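Long-range contacts in SAM-dependent O-methyltransferase (Thermotoga maritima, PDB 1O54), which probably transfers a methyl group from S-adenosyl-L-methionine to N1 of adenosine 58 in tRNA, working as a tetramer built from two dimers: residues S101-M106 / A262-A267; V38-D43 / I53-V58. All coordinates share one frame; numbering follows the deposited sequence.

Interaction 1: residues S101-M106 / A262-A267; sequences SSFIAM and AYMIFA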
ATOM      1  N   SER A 101     -10.857  14.006  -2.080  1.00 26.21           N
ATOM      2  CA  SER A 101     -12.103  14.756  -2.213  1.00 26.50           C
ATOM      3  C   SER A 101     -13.211  13.997  -2.964  1.00 26.21           C
ATOM      4  O   SER A 101     -14.357  14.021  -2.544  1.00 25.03           O
ATOM      5  CB  SER A 101     -11.851  16.149  -2.824  1.00 27.47           C
ATOM      6  OG  SER A 101     -11.287  16.035  -4.085  1.00 28.26           O
ATOM      7  N   SER A 102     -12.864  13.299  -4.046  1.00 26.63           N
ATOM      8  CA  SER A 102     -13.837  12.533  -4.808  1.00 27.30           C
ATOM      9  C   SER A 102     -14.502  11.445  -3.941  1.00 26.15           C
ATOM     10  O   SER A 102     -15.738  11.269  -3.920  1.00 26.28           O
ATOM     11  CB  SER A 102     -13.133  11.935  -6.052  1.00 29.20           C
ATOM     12  OG  SER A 102     -11.973  11.151  -5.732  1.00 34.64           O
ATOM     13  N   PHE A 103     -13.657  10.723  -3.219  1.00 24.84           N
ATOM     14  CA  PHE A 103     -14.105   9.673  -2.335  1.00 24.20           C
ATOM     15  C   PHE A 103     -14.982  10.237  -1.209  1.00 23.51           C
ATOM     16  O   PHE A 103     -16.065   9.690  -0.899  1.00 22.30           O
ATOM     17  CB  PHE A 103     -12.887   8.945  -1.791  1.00 24.70           C
ATOM     18  CG  PHE A 103     -13.222   7.860  -0.794  1.00 24.84           C
ATOM     19  CD1 PHE A 103     -13.806   6.663  -1.196  1.00 26.94           C
ATOM     20  CD2 PHE A 103     -12.898   8.025   0.540  1.00 25.35           C
ATOM     21  CE1 PHE A 103     -14.090   5.660  -0.259  1.00 30.03           C
ATOM     22  CE2 PHE A 103     -13.144   7.040   1.448  1.00 26.67           C
ATOM     23  CZ  PHE A 103     -13.738   5.853   1.054  1.00 26.55           C
ATOM     24  N   ILE A 104     -14.518  11.324  -0.604  1.00 22.98           N
ATOM     25  CA  ILE A 104     -15.269  11.925   0.495  1.00 23.10           C
ATOM     26  C   ILE A 104     -16.641  12.377   0.025  1.00 21.88           C
ATOM     27  O   ILE A 104     -17.639  12.120   0.691  1.00 22.14           O
ATOM     28  CB  ILE A 104     -14.497  13.094   1.068  1.00 23.23           C
ATOM     29  CG1 ILE A 104     -13.254  12.578   1.815  1.00 23.80           C
ATOM     30  CG2 ILE A 104     -15.397  13.925   1.942  1.00 23.85           C
ATOM     31  CD1 ILE A 104     -12.282  13.647   2.096  1.00 24.87           C
ATOM     32  N   ALA A 105     -16.721  12.991  -1.152  1.00 22.83           N
ATOM     33  CA  ALA A 105     -18.013  13.471  -1.670  1.00 23.57           C
ATOM     34  C   ALA A 105     -18.985  12.279  -1.933  1.00 23.49           C
ATOM     35  O   ALA A 105     -20.183  12.367  -1.654  1.00 25.12           O
ATOM     36  CB  ALA A 105     -17.813  14.329  -2.906  1.00 23.84           C
ATOM     37  N   MET A 106     -18.473  11.148  -2.406  1.00 23.14           N
ATOM     38  CA  MET A 106     -19.309  10.005  -2.615  1.00 24.28           C
ATOM     39  C   MET A 106     -19.713   9.396  -1.295  1.00 23.32           C
ATOM     40  O   MET A 106     -20.859   8.991  -1.142  1.00 22.81           O
ATOM     41  CB  MET A 106     -18.656   8.969  -3.513  1.00 26.22           C
ATOM     42  CG  MET A 106     -19.693   7.948  -4.039  1.00 30.62           C
ATOM     43  SD  MET A 106     -18.984   6.839  -5.238  1.00 36.79           S
ATOM     44  CE  MET A 106     -20.430   5.727  -5.601  1.00 37.93           C
ATOM     45  N   ALA A 262      -4.072  12.448   3.991  1.00 32.01           N
ATOM     46  CA  ALA A 262      -4.942  12.629   5.148  1.00 30.11           C
ATOM     47  C   ALA A 262      -5.664  11.341   5.569  1.00 27.44           C
ATOM     48  O   ALA A 262      -6.018  10.520   4.734  1.00 27.77           O
ATOM     49  CB  ALA A 262      -5.991  13.722   4.834  1.00 31.86           C
ATOM     50  N   TYR A 263      -5.903  11.201   6.872  1.00 23.58           N
ATOM     51  CA  TYR A 263      -6.821  10.203   7.415  1.00 22.49           C
ATOM     52  C   TYR A 263      -8.210  10.802   7.262  1.00 22.52           C
ATOM     53  O   TYR A 263      -8.405  11.961   7.582  1.00 23.39           O
ATOM     54  CB  TYR A 263      -6.528   9.916   8.875  1.00 21.95           C
ATOM     55  CG  TYR A 263      -5.132   9.342   9.058  1.00 20.89           C
ATOM     56  CD1 TYR A 263      -4.071  10.132   9.439  1.00 22.44           C
ATOM     57  CD2 TYR A 263      -4.881   8.004   8.760  1.00 24.66           C
ATOM     58  CE1 TYR A 263      -2.799   9.595   9.589  1.00 23.44           C
ATOM     59  CE2 TYR A 263      -3.594   7.461   8.891  1.00 25.53           C
ATOM     60  CZ  TYR A 263      -2.577   8.260   9.314  1.00 23.11           C
ATOM     61  OH  TYR A 263      -1.286   7.772   9.479  1.00 24.38           O
ATOM     62  N   MET A 264      -9.139  10.024   6.728  1.00 21.15           N
ATOM     63  CA  MET A 264     -10.505  10.463   6.537  1.00 21.92           C
ATOM     64  C   MET A 264     -11.418   9.788   7.543  1.00 23.71           C
ATOM     65  O   MET A 264     -11.412   8.551   7.640  1.00 24.48           O
ATOM     66  CB  MET A 264     -10.957  10.089   5.144  1.00 22.57           C
ATOM     67  CG  MET A 264     -10.107  10.731   4.078  1.00 23.98           C
ATOM     68  SD  MET A 264     -10.433  10.173   2.388  1.00 26.25           S
ATOM     69  CE  MET A 264      -9.581   8.551   2.362  1.00 26.29           C
ATOM     70  N   ILE A 265     -12.224  10.573   8.245  1.00 22.48           N
ATOM     71  CA  ILE A 265     -13.115  10.042   9.263  1.00 22.15           C
ATOM     72  C   ILE A 265     -14.535  10.364   8.897  1.00 22.69           C
ATOM     73  O   ILE A 265     -14.821  11.508   8.559  1.00 23.15           O
ATOM     74  CB  ILE A 265     -12.792  10.657  10.639  1.00 22.44           C
ATOM     75  CG1 ILE A 265     -11.300  10.459  11.027  1.00 23.65           C
ATOM     76  CG2 ILE A 265     -13.690  10.065  11.705  1.00 23.63           C
ATOM     77  CD1 ILE A 265     -10.872  11.275  12.218  1.00 26.27           C
ATOM     78  N   PHE A 266     -15.415   9.363   8.976  1.00 22.09           N
ATOM     79  CA  PHE A 266     -16.822   9.525   8.620  1.00 21.05           C
ATOM     80  C   PHE A 266     -17.699   9.088   9.770  1.00 22.35           C
ATOM     81  O   PHE A 266     -17.326   8.210  10.539  1.00 23.47           O
ATOM     82  CB  PHE A 266     -17.101   8.609   7.423  1.00 21.10           C
ATOM     83  CG  PHE A 266     -16.254   8.917   6.208  1.00 20.99           C
ATOM     84  CD1 PHE A 266     -15.040   8.283   6.036  1.00 21.88           C
ATOM     85  CD2 PHE A 266     -16.646   9.833   5.280  1.00 22.03           C
ATOM     86  CE1 PHE A 266     -14.217   8.577   4.920  1.00 23.22           C
ATOM     87  CE2 PHE A 266     -15.845  10.116   4.159  1.00 22.57           C
ATOM     88  CZ  PHE A 266     -14.627   9.488   4.009  1.00 22.53           C
ATOM     89  N   ALA A 267     -18.895   9.663   9.864  1.00 21.57           N
ATOM     90  CA  ALA A 267     -19.882   9.286  10.855  1.00 21.69           C
ATOM     91  C   ALA A 267     -21.269   9.717  10.353  1.00 22.60           C
ATOM     92  O   ALA A 267     -21.388  10.591   9.495  1.00 23.13           O
ATOM     93  CB  ALA A 267     -19.561   9.929  12.159  1.00 21.40           C
TER
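Phe103 and Met264 meet because the first carries its CG anti to the backbone N (chi1 177°) and the second, with CG anti to its carbonyl carbon, bends at chi3 (-78°) to bring its methyl CE round to the ring. Met264 SD lies 3.8 Å from Phe103 CD2, close to the plane of the ring and at its edge, a Met-aromatic contact; Met264 CE lies beside the same ring carbon. The same sulfur is 3.8 Å from Ile104 CG1, so it touches two consecutive residues of helix 98-107. Phe266, two residues further along strand 263-269, brings its ring tip to the same pair: Phe266 CZ is 3.8 Å from Phe103 CE2 and 4.0 Å from Ile104 CG1. The two phenyl planes stand nearly perpendicular, at 88°, yet the rings meet obliquely, with centroids 5.8 Å apart.

Helix and strand segments run almost parallel, their axes 10.4 Å apart, and this layer of side chains fills the interval. The helix packs on one side of the central sheet of the class I methyltransferase fold; on the other side lies helix 216-228, touched by Tyr263 and Ile265. Ile104 also reaches Val212 of the adjoining strand and Met126 of helix 125-134, while the Phe103 ring meets Phe241 of the second subunit. With all four side chains buried and no hydrogen bond between the segments, helix and sheet are joined here by dispersion and by the sulfur-aromatic contact, through shape rather than polar pairing.

Interaction 2: residues V38-D43 / I53-V58; sequences VDLEKD and IDLNEV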
ATOM      1  N   VAL A  38      -2.853  28.522 -18.454  1.00 36.42           N
ATOM      2  CA  VAL A  38      -2.810  29.965 -18.676  1.00 37.35           C
ATOM      3  C   VAL A  38      -4.157  30.560 -19.045  1.00 36.86           C
ATOM      4  O   VAL A  38      -5.040  29.884 -19.595  1.00 36.22           O
ATOM      5  CB  VAL A  38      -1.804  30.313 -19.775  1.00 37.53           C
ATOM      6  CG1 VAL A  38      -0.434  29.823 -19.406  1.00 39.21           C
ATOM      7  CG2 VAL A  38      -2.218  29.711 -21.103  1.00 38.14           C
ATOM      8  N   ASP A  39      -4.290  31.845 -18.738  1.00 37.16           N
ATOM      9  CA  ASP A  39      -5.424  32.652 -19.170  1.00 37.66           C
ATOM     10  C   ASP A  39      -5.146  33.136 -20.578  1.00 36.59           C
ATOM     11  O   ASP A  39      -4.105  33.749 -20.837  1.00 35.39           O
ATOM     12  CB  ASP A  39      -5.600  33.872 -18.268  1.00 39.00           C
ATOM     13  CG  ASP A  39      -5.611  33.506 -16.815  1.00 42.59           C
ATOM     14  OD1 ASP A  39      -6.461  32.676 -16.428  1.00 46.95           O
ATOM     15  OD2 ASP A  39      -4.786  33.994 -16.000  1.00 48.82           O
ATOM     16  N   LEU A  40      -6.081  32.887 -21.482  1.00 36.01           N
ATOM     17  CA  LEU A  40      -5.943  33.336 -22.853  1.00 36.20           C
ATOM     18  C   LEU A  40      -6.216  34.825 -22.947  1.00 36.82           C
ATOM     19  O   LEU A  40      -7.269  35.301 -22.566  1.00 36.96           O
ATOM     20  CB  LEU A  40      -6.916  32.602 -23.771  1.00 36.63           C
ATOM     21  CG  LEU A  40      -6.531  31.196 -24.195  1.00 38.02           C
ATOM     22  CD1 LEU A  40      -7.607  30.720 -25.161  1.00 39.45           C
ATOM     23  CD2 LEU A  40      -5.146  31.184 -24.877  1.00 39.09           C
ATOM     24  N   GLU A  41      -5.252  35.555 -23.461  1.00 37.63           N
ATOM     25  CA  GLU A  41      -5.436  36.965 -23.709  1.00 38.60           C
ATOM     26  C   GLU A  41      -4.708  37.311 -24.999  1.00 38.62           C
ATOM     27  O   GLU A  41      -3.649  36.750 -25.298  1.00 37.98           O
ATOM     28  CB  GLU A  41      -4.935  37.788 -22.515  1.00 39.44           C
ATOM     29  CG  GLU A  41      -5.609  37.484 -21.166  1.00 41.92           C
ATOM     30  CD  GLU A  41      -7.108  37.839 -21.082  1.00 45.75           C
ATOM     31  OE1 GLU A  41      -7.660  38.512 -21.994  1.00 48.95           O
ATOM     32  OE2 GLU A  41      -7.752  37.437 -20.074  1.00 49.19           O
ATOM     33  N   LYS A  42      -5.306  38.210 -25.772  1.00 39.20           N
ATOM     34  CA  LYS A  42      -4.750  38.634 -27.056  1.00 39.94           C
ATOM     35  C   LYS A  42      -3.378  39.240 -26.845  1.00 39.89           C
ATOM     36  O   LYS A  42      -3.163  39.929 -25.859  1.00 40.65           O
ATOM     37  CB  LYS A  42      -5.710  39.614 -27.755  1.00 40.32           C
ATOM     38  CG  LYS A  42      -6.921  38.912 -28.423  1.00 42.89           C
ATOM     39  CD  LYS A  42      -8.267  39.641 -28.236  1.00 45.69           C
ATOM     40  CE  LYS A  42      -8.394  40.840 -29.158  1.00 47.72           C
ATOM     41  NZ  LYS A  42      -9.759  41.459 -29.124  1.00 49.56           N
ATOM     42  N   ASP A  43      -2.442  38.911 -27.729  1.00 39.74           N
ATOM     43  CA  ASP A  43      -1.086  39.481 -27.722  1.00 40.56           C
ATOM     44  C   ASP A  43      -0.207  39.092 -26.534  1.00 40.63           C
ATOM     45  O   ASP A  43       0.823  39.726 -26.291  1.00 40.79           O
ATOM     46  CB  ASP A  43      -1.144  41.013 -27.860  1.00 40.51           C
ATOM     47  CG  ASP A  43      -1.887  41.453 -29.110  1.00 41.62           C
ATOM     48  OD1 ASP A  43      -1.651  40.857 -30.192  1.00 41.86           O
ATOM     49  OD2 ASP A  43      -2.702  42.405 -29.111  1.00 44.43           O
ATOM     50  N   ILE A  53       5.437  30.465 -26.892  1.00 35.87           N
ATOM     51  CA  ILE A  53       4.101  30.134 -27.387  1.00 35.31           C
ATOM     52  C   ILE A  53       3.345  31.449 -27.599  1.00 34.62           C
ATOM     53  O   ILE A  53       3.171  32.233 -26.682  1.00 33.60           O
ATOM     54  CB  ILE A  53       3.356  29.222 -26.403  1.00 36.08           C
ATOM     55  CG1 ILE A  53       4.206  27.989 -26.078  1.00 36.58           C
ATOM     56  CG2 ILE A  53       2.026  28.807 -27.000  1.00 36.38           C
ATOM     57  CD1 ILE A  53       3.863  27.321 -24.774  1.00 37.86           C
ATOM     58  N   ASP A  54       2.917  31.674 -28.832  1.00 33.49           N
ATOM     59  CA  ASP A  54       2.104  32.828 -29.170  1.00 33.66           C
ATOM     60  C   ASP A  54       0.615  32.524 -28.939  1.00 33.22           C
ATOM     61  O   ASP A  54       0.013  31.773 -29.702  1.00 33.29           O
ATOM     62  CB  ASP A  54       2.358  33.170 -30.642  1.00 33.59           C
ATOM     63  CG  ASP A  54       1.617  34.402 -31.097  1.00 34.78           C
ATOM     64  OD1 ASP A  54       0.904  35.016 -30.273  1.00 38.39           O
ATOM     65  OD2 ASP A  54       1.712  34.851 -32.259  1.00 39.78           O
ATOM     66  N   LEU A  55       0.024  33.098 -27.894  1.00 32.90           N
ATOM     67  CA  LEU A  55      -1.368  32.763 -27.548  1.00 33.25           C
ATOM     68  C   LEU A  55      -2.382  33.230 -28.595  1.00 33.24           C
ATOM     69  O   LEU A  55      -3.447  32.640 -28.716  1.00 32.91           O
ATOM     70  CB  LEU A  55      -1.744  33.310 -26.169  1.00 33.21           C
ATOM     71  CG  LEU A  55      -0.917  32.766 -24.997  1.00 34.36           C
ATOM     72  CD1 LEU A  55      -1.458  33.297 -23.661  1.00 35.77           C
ATOM     73  CD2 LEU A  55      -0.901  31.258 -24.970  1.00 34.18           C
ATOM     74  N   ASN A  56      -2.051  34.258 -29.370  1.00 33.57           N
ATOM     75  CA  ASN A  56      -2.880  34.611 -30.540  1.00 33.70           C
ATOM     76  C   ASN A  56      -3.228  33.419 -31.431  1.00 33.71           C
ATOM     77  O   ASN A  56      -4.353  33.320 -31.935  1.00 33.53           O
ATOM     78  CB  ASN A  56      -2.209  35.701 -31.384  1.00 33.90           C
ATOM     79  CG  ASN A  56      -2.394  37.076 -30.789  1.00 33.97           C
ATOM     80  OD1 ASN A  56      -3.292  37.286 -29.976  1.00 35.02           O
ATOM     81  ND2 ASN A  56      -1.550  38.025 -31.199  1.00 33.87           N
ATOM     82  N   GLU A  57      -2.270  32.512 -31.605  1.00 34.17           N
ATOM     83  CA  GLU A  57      -2.481  31.287 -32.386  1.00 34.06           C
ATOM     84  C   GLU A  57      -3.560  30.407 -31.807  1.00 32.17           C
ATOM     85  O   GLU A  57      -4.279  29.743 -32.540  1.00 30.99           O
ATOM     86  CB  GLU A  57      -1.192  30.458 -32.480  1.00 35.07           C
ATOM     87  CG  GLU A  57      -0.026  31.155 -33.161  1.00 38.48           C
ATOM     88  CD  GLU A  57       1.104  30.188 -33.511  1.00 44.05           C
ATOM     89  OE1 GLU A  57       0.811  29.099 -34.054  1.00 48.39           O
ATOM     90  OE2 GLU A  57       2.286  30.519 -33.264  1.00 48.53           O
ATOM     91  N   VAL A  58      -3.655  30.370 -30.476  1.00 30.49           N
ATOM     92  CA  VAL A  58      -4.628  29.544 -29.821  1.00 28.94           C
ATOM     93  C   VAL A  58      -6.052  29.931 -30.206  1.00 28.35           C
ATOM     94  O   VAL A  58      -6.896  29.054 -30.359  1.00 26.96           O
ATOM     95  CB  VAL A  58      -4.450  29.554 -28.277  1.00 29.65           C
ATOM     96  CG1 VAL A  58      -5.514  28.734 -27.630  1.00 27.31           C
ATOM     97  CG2 VAL A  58      -3.060  29.027 -27.920  1.00 30.76           C
TER
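A short helical turn, 55-58, follows the two-stranded hairpin 45-48/51-54 in the N-terminal part of the chain, and it packs here against the segment leaving edge strand 35-39. Asp54 occupies the N-cap position, its OD1 accepting a weak bond from Asn56 N. Asn56 is the polar link across the contact, its amide gripping Asp43 twice. Asn56 OD1 accepts from Asp43 N at 2.9 Å, with the donor above the carbonyl plane, and Asn56 ND2 gives an almost straight bond (175°) to Asp43 OD1 at 3.0 Å. That oxygen lies in the amide plane of Asn56, while the donor comes to its anti side, tilted out of the carboxylate plane; carboxylate and amide are turned 81° apart. An alanine in place of Asn56 would probably leave Asp43 N and Asp43 OD1 without these partners and let the Asp43 carboxylate turn more freely.

Next to this polar pair the contact is apolar. The branched end of Leu40 crosses Val58 obliquely, with Leu40 CD2 3.7 Å from Val58 CG1, a methyl that chi1 of 178° sets anti to the backbone N. Leu55 points toward the other segment: its CB lies 4.2 Å from Leu40 CD2, and its CD2 4.4 Å from Val38 CG2, a looser touch. Val26 of strand 25-30 touches both Val38 and Leu40, tying the patch to the four-stranded sheet, while Leu20 from a loop covers Val58. Leu40, Leu55 and Val58 are buried while Asp43 is exposed, so aliphatic packing holds the inner part and a neutral amide, bound to both backbone and carboxylate, fixes the outer end.

Overall arrangement
The two contacts belong to separate parts of the subunit, on opposite sides of its centre: their own centres are 38 Å apart and their nearest atoms about 21 Å, with no touch between them. Interaction 2 closes within the N-terminal β-rich part before interaction 1 opens, and interaction 1 then spans the methyltransferase fold from helix 98-107 to strand 263-269. Of the two, interaction 1 is the nearer to the predicted S-adenosyl-L-methionine site, the side chain of Ile104 being about 8 Å from that of Asp188. It also adjoins other subunits, whereas interaction 2 is touched by no other chain of the tetramer.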